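Local coordinates for protein PvdO (Pseudomonas aeruginosa, PDB 5HHA) that takes part in chromophore maturation in the periplasm, binds calcium, and has a formylglycine-generating-enzyme fold, though such oxidase activity is only presumed for it, at residues Ala91-Thr96 and Asn136-Trp140; Pro125-Tyr131 and Asn216-Ala222; Lys147-Leu152 and Arg281-Leu286. All blocks are in the same frame, centred on the assembly; numbering follows the deposited sequence.

Contact 1: residues Ala91-Thr96 and Asn136-Trp140; sequences AYLKAT and NYAAW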
loop_
_atom_site.group_PDB
_atom_site.type_symbol
_atom_site.label_atom_id
_atom_site.label_comp_id
_atom_site.label_asym_id
_atom_site.label_seq_id
_atom_site.Cartn_x
_atom_site.Cartn_y
_atom_site.Cartn_z
ATOM N N ALA A 91 -6.793 -6.684 -16.507
ATOM C CA ALA A 91 -6.476 -8.009 -17.024
ATOM C C ALA A 91 -7.214 -9.107 -16.243
ATOM O O ALA A 91 -7.723 -10.097 -16.803
ATOM C CB ALA A 91 -4.960 -8.239 -17.000
ATOM N N TYR A 92 -7.275 -8.953 -14.933
ATOM C CA TYR A 92 -8.052 -9.856 -14.105
ATOM C C TYR A 92 -9.554 -9.790 -14.426
ATOM O O TYR A 92 -10.210 -10.830 -14.516
ATOM C CB TYR A 92 -7.785 -9.498 -12.640
ATOM C CG TYR A 92 -8.857 -9.854 -11.646
ATOM C CD1 TYR A 92 -9.008 -11.163 -11.191
ATOM C CD2 TYR A 92 -9.676 -8.882 -11.094
ATOM C CE1 TYR A 92 -9.964 -11.497 -10.261
ATOM C CE2 TYR A 92 -10.649 -9.217 -10.159
ATOM C CZ TYR A 92 -10.776 -10.529 -9.744
ATOM O OH TYR A 92 -11.723 -10.872 -8.802
ATOM N N LEU A 93 -10.087 -8.586 -14.594
ATOM C CA LEU A 93 -11.506 -8.447 -14.875
ATOM C C LEU A 93 -11.845 -9.129 -16.193
ATOM O O LEU A 93 -12.868 -9.792 -16.308
ATOM C CB LEU A 93 -11.900 -6.971 -14.913
ATOM C CG LEU A 93 -11.695 -6.269 -13.561
ATOM C CD1 LEU A 93 -11.966 -4.798 -13.723
ATOM C CD2 LEU A 93 -12.593 -6.849 -12.480
ATOM N N LYS A 94 -10.971 -8.996 -17.174
ATOM C CA LYS A 94 -11.206 -9.591 -18.480
ATOM C C LYS A 94 -11.117 -11.106 -18.409
ATOM O O LYS A 94 -11.932 -11.827 -18.993
ATOM C CB LYS A 94 -10.173 -9.084 -19.474
ATOM C CG LYS A 94 -10.268 -9.786 -20.814
ATOM C CD LYS A 94 -9.171 -9.347 -21.767
ATOM C CE LYS A 94 -9.429 -9.879 -23.166
ATOM N NZ LYS A 94 -10.752 -9.434 -23.687
ATOM N N ALA A 95 -10.128 -11.615 -17.694
ATOM C CA ALA A 95 -9.931 -13.055 -17.653
ATOM C C ALA A 95 -11.056 -13.776 -16.932
ATOM O O ALA A 95 -11.423 -14.891 -17.288
ATOM C CB ALA A 95 -8.616 -13.385 -17.009
ATOM N N THR A 96 -11.596 -13.142 -15.904
ATOM C CA THR A 96 -12.571 -13.798 -15.037
ATOM C C THR A 96 -14.008 -13.407 -15.339
ATOM O O THR A 96 -14.942 -14.127 -14.983
ATOM C CB THR A 96 -12.320 -13.431 -13.584
ATOM O OG1 THR A 96 -12.480 -12.012 -13.402
ATOM C CG2 THR A 96 -10.915 -13.852 -13.162
ATOM N N ASN A 136 -9.733 -11.638 -3.825
ATOM C CA ASN A 136 -10.091 -12.357 -5.052
ATOM C C ASN A 136 -9.050 -12.217 -6.136
ATOM O O ASN A 136 -8.731 -13.203 -6.819
ATOM C CB ASN A 136 -11.445 -11.906 -5.574
ATOM C CG ASN A 136 -12.587 -12.348 -4.711
ATOM O OD1 ASN A 136 -12.458 -13.265 -3.911
ATOM N ND2 ASN A 136 -13.727 -11.705 -4.880
ATOM N N TYR A 137 -8.495 -11.020 -6.303
ATOM C CA TYR A 137 -7.444 -10.787 -7.273
ATOM C C TYR A 137 -6.239 -11.664 -6.926
ATOM O O TYR A 137 -5.653 -12.295 -7.793
ATOM C CB TYR A 137 -7.036 -9.299 -7.286
ATOM C CG TYR A 137 -5.847 -8.998 -8.174
ATOM C CD1 TYR A 137 -6.000 -8.908 -9.548
ATOM C CD2 TYR A 137 -4.565 -8.830 -7.651
ATOM C CE1 TYR A 137 -4.930 -8.665 -10.369
ATOM C CE2 TYR A 137 -3.492 -8.587 -8.452
ATOM C CZ TYR A 137 -3.676 -8.506 -9.811
ATOM O OH TYR A 137 -2.576 -8.265 -10.571
ATOM N N ALA A 138 -5.855 -11.690 -5.652
ATOM C CA ALA A 138 -4.691 -12.483 -5.237
ATOM C C ALA A 138 -4.947 -13.987 -5.443
ATOM O O ALA A 138 -4.014 -14.712 -5.813
ATOM C CB ALA A 138 -4.329 -12.183 -3.804
ATOM N N ALA A 139 -6.172 -14.442 -5.238
ATOM C CA ALA A 139 -6.521 -15.845 -5.505
ATOM C C ALA A 139 -6.416 -16.172 -6.989
ATOM O O ALA A 139 -5.875 -17.224 -7.375
ATOM C CB ALA A 139 -7.895 -16.145 -5.013
ATOM N N TRP A 140 -6.889 -15.270 -7.836
ATOM C CA TRP A 140 -6.765 -15.457 -9.262
ATOM C C TRP A 140 -5.288 -15.504 -9.687
ATOM O O TRP A 140 -4.878 -16.367 -10.467
ATOM C CB TRP A 140 -7.505 -14.330 -9.977
ATOM C CG TRP A 140 -7.299 -14.351 -11.442
ATOM C CD1 TRP A 140 -7.892 -15.190 -12.347
ATOM C CD2 TRP A 140 -6.431 -13.504 -12.186
ATOM N NE1 TRP A 140 -7.442 -14.907 -13.602
ATOM C CE2 TRP A 140 -6.535 -13.883 -13.535
ATOM C CE3 TRP A 140 -5.574 -12.451 -11.849
ATOM C CZ2 TRP A 140 -5.824 -13.240 -14.539
ATOM C CZ3 TRP A 140 -4.874 -11.831 -12.821
ATOM C CH2 TRP A 140 -5.002 -12.212 -14.166
#
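Ala91 touches the contact lightly, its carbonyl O lying near the benzo side of the Trp140 indole. One residue on, Tyr92 is the main contributor from this helix. Its CA sits over the Trp140 six-membered ring, 3.9 Å from the centroid. CG is anti to the backbone N (chi1 155°), which sends the phenol out between the helices with one edge turned to the indole face, CD1 3.6 Å from Trp140 CD2. Against Tyr137 the roles reverse: the Tyr92 ring offers a face, over which Tyr137 CA lies, while the Tyr137 ring comes edge-on, the two planes 83° apart. The phenol tip reaches the first residue of the other segment, with Tyr92 OH 3.4 Å from Asn136 CB. The three rings form an aromatic cluster between helices 86-96 and 131-145, whose short segments cross at 70°, and Trp140 is a knob in the hole made by Ala91, Tyr92, Ala95 and Thr96. Ala95 CB meets Trp140 CZ2 at 3.7 Å. At Thr96, OG1 turns back to the carbonyl O of Tyr92, 2.8 Å away, which leaves CG2 pointing at the pyrrole side of the indole, 3.4 Å from Trp140 CD1.

Contact 2: residues Pro125-Tyr131 and Asn216-Ala222; sequences PAVCVDY and NVYEWVA
Trp220 lays one face of its indole under the backbone of Asp130 and Tyr131, with Tyr131 N 3.6 Å above the ring plane. Tyr131 CB continues this cover over the six-membered ring, 4.1 Å from its centroid in a CH-pi contact. The indole edge is used as well: NE1 donates to the carbonyl O of Val129 at 2.9 Å, and that oxygen lies close to the ring plane, although the donor stands 43° out of the carbonyl plane and so misses the lone pairs. One bond at the edge and backbone over the face together fix the rotation of the indole. The Tyr131 ring meets its partners edge-on, with Trp220 CE3 close to its plane. With CG anti to the backbone N (chi1 179°), the phenol reaches past the tryptophan to the corner the chain turns at Ala222, where Tyr131 OH donates to Ala222 O at 2.6 Å, in the carbonyl plane and on a lone pair. At the other end the contact turns apolar. Val127 CG1 meets Val217 CG1 at 3.7 Å, Pro125 CB rests on both methyls of Val217, and Pro125 CG lies 3.3 Å from Asn216 ND2. Asn216 OD1 accepts from Ser198 N and from ND2 of Asn186, a calcium ligand, so this end backs onto the metal site. Within the sulfatase-modifying-factor-like domain, Tyr131 opens helix 131-145, which Asp130 caps through Asp133 N, and Cys128 is disulfide-bonded to Cys111. Trp220 also packs on strands 247-251 and 278-285, while Val129 reaches Leu89 of helix 86-96.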
loop_
_atom_site.group_PDB
_atom_site.type_symbol
_atom_site.label_atom_id
_atom_site.label_comp_id
_atom_site.label_asym_id
_atom_site.label_seq_id
_atom_site.Cartn_x
_atom_site.Cartn_y
_atom_site.Cartn_z
ATOM N N PRO A 125 -2.643 3.720 -10.323
ATOM C CA PRO A 125 -3.054 2.621 -9.442
ATOM C C PRO A 125 -4.501 2.199 -9.651
ATOM O O PRO A 125 -5.400 3.028 -9.839
ATOM C CB PRO A 125 -2.888 3.203 -8.027
ATOM C CG PRO A 125 -1.947 4.333 -8.186
ATOM C CD PRO A 125 -2.173 4.891 -9.572
ATOM N N ALA A 126 -4.733 0.897 -9.559
ATOM C CA ALA A 126 -6.087 0.376 -9.416
ATOM C C ALA A 126 -6.706 0.937 -8.142
ATOM O O ALA A 126 -6.053 1.010 -7.078
ATOM C CB ALA A 126 -6.059 -1.129 -9.338
ATOM N N VAL A 127 -7.965 1.321 -8.218
ATOM C CA VAL A 127 -8.715 1.810 -7.074
ATOM C C VAL A 127 -10.149 1.260 -7.177
ATOM O O VAL A 127 -10.448 0.437 -8.059
ATOM C CB VAL A 127 -8.710 3.356 -7.036
ATOM C CG1 VAL A 127 -7.305 3.884 -6.751
ATOM C CG2 VAL A 127 -9.282 3.966 -8.334
ATOM N N CYS A 128 -11.028 1.702 -6.283
ATOM C CA CYS A 128 -12.446 1.361 -6.369
ATOM C C CYS A 128 -12.660 -0.125 -6.205
ATOM O O CYS A 128 -13.603 -0.695 -6.778
ATOM C CB CYS A 128 -13.057 1.916 -7.666
ATOM S SG CYS A 128 -13.159 3.705 -7.670
ATOM N N VAL A 129 -11.805 -0.720 -5.369
ATOM C CA VAL A 129 -11.856 -2.118 -4.963
ATOM C C VAL A 129 -12.008 -2.221 -3.441
ATOM O O VAL A 129 -11.431 -1.421 -2.681
ATOM C CB VAL A 129 -10.579 -2.876 -5.384
ATOM C CG1 VAL A 129 -10.573 -3.150 -6.886
ATOM C CG2 VAL A 129 -9.302 -2.137 -4.943
ATOM N N ASP A 130 -12.798 -3.185 -2.981
ATOM C CA ASP A 130 -12.890 -3.424 -1.546
ATOM C C ASP A 130 -11.898 -4.505 -1.124
ATOM O O ASP A 130 -11.122 -5.032 -1.891
ATOM C CB ASP A 130 -14.347 -3.672 -1.034
ATOM C CG ASP A 130 -14.892 -5.057 -1.352
ATOM O OD1 ASP A 130 -14.192 -5.885 -1.934
ATOM O OD2 ASP A 130 -16.072 -5.316 -0.977
ATOM N N TYR A 131 -11.923 -4.801 0.161
ATOM C CA TYR A 131 -10.963 -5.734 0.751
ATOM C C TYR A 131 -11.068 -7.126 0.119
ATOM O O TYR A 131 -10.077 -7.731 -0.252
ATOM C CB TYR A 131 -11.231 -5.771 2.252
ATOM C CG TYR A 131 -10.407 -6.671 3.140
ATOM C CD1 TYR A 131 -10.789 -7.985 3.371
ATOM C CD2 TYR A 131 -9.322 -6.174 3.853
ATOM C CE1 TYR A 131 -10.102 -8.799 4.265
ATOM C CE2 TYR A 131 -8.620 -6.987 4.762
ATOM C CZ TYR A 131 -9.015 -8.296 4.948
ATOM O OH TYR A 131 -8.364 -9.115 5.865
ATOM N N ASN A 216 0.192 8.715 -3.428
ATOM C CA ASN A 216 -0.580 8.178 -4.544
ATOM C C ASN A 216 -1.935 7.649 -4.069
ATOM O O ASN A 216 -2.953 8.307 -4.276
ATOM C CB ASN A 216 0.230 7.205 -5.420
ATOM C CG ASN A 216 -0.055 7.385 -6.903
ATOM O OD1 ASN A 216 -0.752 8.308 -7.295
ATOM N ND2 ASN A 216 0.509 6.505 -7.730
ATOM N N VAL A 217 -1.966 6.477 -3.424
ATOM C CA VAL A 217 -3.184 5.940 -2.845
ATOM C C VAL A 217 -2.890 5.273 -1.517
ATOM O O VAL A 217 -1.792 4.759 -1.292
ATOM C CB VAL A 217 -3.853 4.869 -3.779
ATOM C CG1 VAL A 217 -4.396 5.502 -5.036
ATOM C CG2 VAL A 217 -2.909 3.750 -4.157
ATOM N N TYR A 218 -3.892 5.269 -0.649
ATOM C CA TYR A 218 -3.889 4.295 0.457
ATOM C C TYR A 218 -3.937 2.884 -0.111
ATOM O O TYR A 218 -4.288 2.689 -1.284
ATOM C CB TYR A 218 -5.125 4.510 1.333
ATOM C CG TYR A 218 -4.922 5.474 2.482
ATOM C CD1 TYR A 218 -4.470 5.005 3.709
ATOM C CD2 TYR A 218 -5.189 6.832 2.358
ATOM C CE1 TYR A 218 -4.306 5.848 4.791
ATOM C CE2 TYR A 218 -5.025 7.691 3.449
ATOM C CZ TYR A 218 -4.567 7.182 4.657
ATOM O OH TYR A 218 -4.413 7.978 5.799
ATOM N N GLU A 219 -3.637 1.906 0.729
ATOM C CA GLU A 219 -3.588 0.514 0.328
ATOM C C GLU A 219 -4.243 -0.359 1.367
ATOM O O GLU A 219 -3.952 -0.240 2.566
ATOM C CB GLU A 219 -2.151 0.028 0.211
ATOM C CG GLU A 219 -1.358 0.714 -0.888
ATOM C CD GLU A 219 0.125 0.482 -0.761
ATOM O OE1 GLU A 219 0.532 -0.474 -0.057
ATOM O OE2 GLU A 219 0.901 1.247 -1.382
ATOM N N TRP A 220 -5.064 -1.305 0.922
ATOM C CA TRP A 220 -5.527 -2.345 1.812
ATOM C C TRP A 220 -4.358 -3.194 2.323
ATOM O O TRP A 220 -3.440 -3.514 1.564
ATOM C CB TRP A 220 -6.473 -3.296 1.079
ATOM C CG TRP A 220 -7.753 -2.686 0.642
ATOM C CD1 TRP A 220 -8.095 -2.382 -0.637
ATOM C CD2 TRP A 220 -8.875 -2.307 1.465
ATOM N NE1 TRP A 220 -9.363 -1.852 -0.665
ATOM C CE2 TRP A 220 -9.855 -1.783 0.606
ATOM C CE3 TRP A 220 -9.137 -2.342 2.839
ATOM C CZ2 TRP A 220 -11.084 -1.331 1.063
ATOM C CZ3 TRP A 220 -10.360 -1.888 3.289
ATOM C CH2 TRP A 220 -11.314 -1.376 2.402
ATOM N N VAL A 221 -4.430 -3.561 3.602
ATOM C CA VAL A 221 -3.613 -4.642 4.162
ATOM C C VAL A 221 -4.570 -5.589 4.891
ATOM O O VAL A 221 -5.730 -5.280 5.094
ATOM C CB VAL A 221 -2.474 -4.140 5.079
ATOM C CG1 VAL A 221 -1.535 -3.215 4.302
ATOM C CG2 VAL A 221 -3.021 -3.430 6.287
ATOM N N ALA A 222 -4.074 -6.753 5.316
ATOM C CA ALA A 222 -4.968 -7.804 5.784
ATOM C C ALA A 222 -5.529 -7.530 7.170
ATOM O O ALA A 222 -6.628 -7.974 7.493
ATOM C CB ALA A 222 -4.267 -9.158 5.801
#

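Contact 3: residues Lys147-Leu152 and Arg281-Leu286; sequences KRYRML and RVAREL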
loop_
_atom_site.group_PDB
_atom_site.type_symbol
_atom_site.label_atom_id
_atom_site.label_comp_id
_atom_site.label_asym_id
_atom_site.label_seq_id
_atom_site.Cartn_x
_atom_site.Cartn_y
_atom_site.Cartn_z
ATOM N N LYS A 147 1.801 -19.781 -7.849
ATOM C CA LYS A 147 2.541 -19.207 -6.736
ATOM C C LYS A 147 1.560 -18.744 -5.673
ATOM O O LYS A 147 0.347 -18.716 -5.887
ATOM C CB LYS A 147 3.419 -18.049 -7.213
ATOM C CG LYS A 147 4.254 -18.369 -8.450
ATOM C CD LYS A 147 5.253 -19.484 -8.148
ATOM C CE LYS A 147 6.147 -19.790 -9.335
ATOM N NZ LYS A 147 7.173 -20.801 -8.963
ATOM N N ARG A 148 2.079 -18.397 -4.505
ATOM C CA ARG A 148 1.240 -18.007 -3.378
ATOM C C ARG A 148 1.199 -16.488 -3.218
ATOM O O ARG A 148 2.060 -15.905 -2.573
ATOM C CB ARG A 148 1.733 -18.686 -2.093
ATOM C CG ARG A 148 1.825 -20.208 -2.242
ATOM C CD ARG A 148 2.050 -20.932 -0.920
ATOM N NE ARG A 148 3.220 -20.446 -0.194
ATOM C CZ ARG A 148 4.427 -21.006 -0.221
ATOM N NH1 ARG A 148 4.653 -22.093 -0.947
ATOM N NH2 ARG A 148 5.414 -20.471 0.490
ATOM N N TYR A 149 0.195 -15.865 -3.835
ATOM C CA TYR A 149 -0.042 -14.430 -3.694
ATOM C C TYR A 149 -1.081 -14.173 -2.611
ATOM O O TYR A 149 -1.960 -14.982 -2.345
ATOM C CB TYR A 149 -0.510 -13.811 -5.015
ATOM C CG TYR A 149 0.598 -13.576 -6.001
ATOM C CD1 TYR A 149 0.986 -14.575 -6.905
ATOM C CD2 TYR A 149 1.273 -12.362 -6.058
ATOM C CE1 TYR A 149 2.008 -14.366 -7.796
ATOM C CE2 TYR A 149 2.299 -12.144 -6.964
ATOM C CZ TYR A 149 2.659 -13.148 -7.835
ATOM O OH TYR A 149 3.680 -12.892 -8.705
ATOM N N ARG A 150 -0.983 -13.010 -1.966
ATOM C CA ARG A 150 -1.841 -12.671 -0.849
ATOM C C ARG A 150 -1.756 -11.168 -0.578
ATOM O O ARG A 150 -0.904 -10.496 -1.125
ATOM C CB ARG A 150 -1.412 -13.441 0.406
ATOM C CG ARG A 150 0.016 -13.189 0.772
ATOM C CD ARG A 150 0.338 -13.726 2.158
ATOM N NE ARG A 150 1.771 -13.700 2.437
ATOM C CZ ARG A 150 2.450 -12.634 2.847
ATOM N NH1 ARG A 150 1.834 -11.484 3.077
ATOM N NH2 ARG A 150 3.748 -12.725 3.083
ATOM N N MET A 151 -2.605 -10.681 0.320
ATOM C CA MET A 151 -2.453 -9.320 0.847
ATOM C C MET A 151 -1.165 -9.181 1.645
ATOM O O MET A 151 -0.718 -10.156 2.277
ATOM C CB MET A 151 -3.612 -8.994 1.784
ATOM C CG MET A 151 -4.963 -8.987 1.098
ATOM S SD MET A 151 -6.294 -8.476 2.210
ATOM C CE MET A 151 -6.119 -6.759 1.995
ATOM N N LEU A 152 -0.630 -7.960 1.710
ATOM C CA LEU A 152 0.387 -7.618 2.694
ATOM C C LEU A 152 -0.231 -7.546 4.082
ATOM O O LEU A 152 -1.387 -7.189 4.252
ATOM C CB LEU A 152 0.964 -6.234 2.386
ATOM C CG LEU A 152 2.052 -6.200 1.335
ATOM C CD1 LEU A 152 1.517 -6.550 -0.024
ATOM C CD2 LEU A 152 2.670 -4.835 1.323
ATOM N N ARG A 281 -1.340 -3.336 -2.778
ATOM C CA ARG A 281 -0.238 -4.150 -3.266
ATOM C C ARG A 281 -0.598 -5.620 -3.015
ATOM O O ARG A 281 -1.525 -5.939 -2.279
ATOM C CB ARG A 281 1.062 -3.801 -2.539
ATOM C CG ARG A 281 1.539 -2.414 -2.797
ATOM C CD ARG A 281 2.815 -2.089 -2.028
ATOM N NE ARG A 281 2.974 -0.660 -2.017
ATOM C CZ ARG A 281 3.719 0.048 -2.863
ATOM N NH1 ARG A 281 4.556 -0.531 -3.718
ATOM N NH2 ARG A 281 3.650 1.369 -2.828
ATOM N N VAL A 282 0.185 -6.508 -3.636
ATOM C CA VAL A 282 0.153 -7.910 -3.297
ATOM C C VAL A 282 1.539 -8.351 -2.868
ATOM O O VAL A 282 2.563 -7.762 -3.226
ATOM C CB VAL A 282 -0.351 -8.803 -4.476
ATOM C CG1 VAL A 282 -1.816 -8.540 -4.785
ATOM C CG2 VAL A 282 0.493 -8.633 -5.740
ATOM N N ALA A 283 1.536 -9.445 -2.115
ATOM C CA ALA A 283 2.765 -10.087 -1.659
ATOM C C ALA A 283 2.811 -11.505 -2.205
ATOM O O ALA A 283 1.769 -12.084 -2.505
ATOM C CB ALA A 283 2.828 -10.109 -0.138
ATOM N N ARG A 284 4.017 -12.060 -2.249
ATOM C CA ARG A 284 4.233 -13.392 -2.805
ATOM C C ARG A 284 5.286 -14.104 -1.973
ATOM O O ARG A 284 6.364 -13.558 -1.740
ATOM C CB ARG A 284 4.654 -13.262 -4.273
ATOM C CG ARG A 284 5.678 -14.264 -4.789
ATOM C CD ARG A 284 5.070 -15.210 -5.780
ATOM N NE ARG A 284 5.886 -15.464 -6.981
ATOM C CZ ARG A 284 7.000 -16.198 -7.010
ATOM N NH1 ARG A 284 7.505 -16.705 -5.903
ATOM N NH2 ARG A 284 7.616 -16.392 -8.155
ATOM N N GLU A 285 4.991 -15.321 -1.539
ATOM C CA GLU A 285 5.991 -16.105 -0.822
ATOM C C GLU A 285 7.031 -16.578 -1.826
ATOM O O GLU A 285 6.735 -16.797 -2.996
ATOM C CB GLU A 285 5.331 -17.264 -0.075
ATOM C CG GLU A 285 4.996 -16.899 1.383
ATOM C CD GLU A 285 3.575 -17.249 1.798
ATOM O OE1 GLU A 285 3.188 -18.427 1.698
ATOM O OE2 GLU A 285 2.843 -16.348 2.254
ATOM N N LEU A 286 8.273 -16.703 -1.368
ATOM C CA LEU A 286 9.352 -17.111 -2.256
ATOM C C LEU A 286 9.616 -18.609 -2.166
ATOM O O LEU A 286 9.252 -19.255 -1.185
ATOM C CB LEU A 286 10.607 -16.291 -1.957
ATOM C CG LEU A 286 10.349 -14.837 -2.350
ATOM C CD1 LEU A 286 11.464 -13.908 -1.891
ATOM C CD2 LEU A 286 10.173 -14.735 -3.835
ATOM O OXT LEU A 286 10.170 -19.202 -3.094
HETATM O O HOH W 1 9.609 -18.719 -8.438
HETATM O O HOH W 2 4.929 -18.631 -4.018
HETATM O O HOH W 3 -2.440 -6.008 0.426
#
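The Glu285 carboxylate is divided between two arginines, each meeting it with NE. Arg150 NE donates to Glu285 OE2 at 2.9 Å, nearly along the C-O axis, with guanidinium and carboxylate close to coplanar. Arg148 NE reaches Glu285 OE1 at 2.8 Å, on the anti side of that oxygen and with the planes turned 41° apart. Arg148 was modelled in two conformers, so its arm of this salt-bridge network is the less certain. CG of Arg150 sits between the backbone N and the carbonyl carbon (chi1 57°), and from there the extended chain carries the guanidinium over Ala283 CB. Its NH1 turns to Met151 O and to Glu156, so several partners hold the group. Beneath the charges runs a short antiparallel ladder. Arg150 and Ala283 are a hydrogen-bonded pair, with Ala283 N 2.8 Å from Arg150 O and Arg150 N 3.0 Å from Ala283 O; Glu285 N adds a longer bond to Arg148 O. The non-hydrogen-bonded pair beside it, Tyr149 and Arg284, turns to the other face of the sheet. There Arg284 CB lies over the tyrosine ring, 4.0 Å from its centroid, and Asp35 binds both Tyr149 OH and Arg284 NE. Lys147 CG rests on a face of the Arg284 guanidinium, and one water accepts from Lys147 NZ and Arg284 NH2. Where the chains separate beyond Met151, Leu152 CD1 packs on the backbone at Val282 and on Ala283 CB, and a water spans Leu152 N and Arg281 O. Strand 149-150 pairs antiparallel with strand 278-285, which also pairs with strands 77-80 and 218-221; Tyr149 packs on Leu141 of helix 131-145, and Met151 on Tyr131 and Val134.

How the contacts relate
Contact 2 is the buried one, its centre about 7 Å from that of the chain, and it relies on an indole N-H and a phenol OH given to backbone carbonyls, with proline and valine packing beside them. Contacts 1 and 3 lie farther out and are partly buried: aromatic packing of two helices in the first, strand pairing with salt-bridged side chains, several of them at the surface, in the third. Helix 131-145 connects all three. It starts at Tyr131 of contact 2, supplies Tyr137 and Trp140 to contact 1, and leads into strand 149-150 of contact 3, against whose Tyr149 and Arg150 its own Ala138 packs. Contacts 2 and 3 also share a sheet, joined by the Glu219-Arg281 salt bridge.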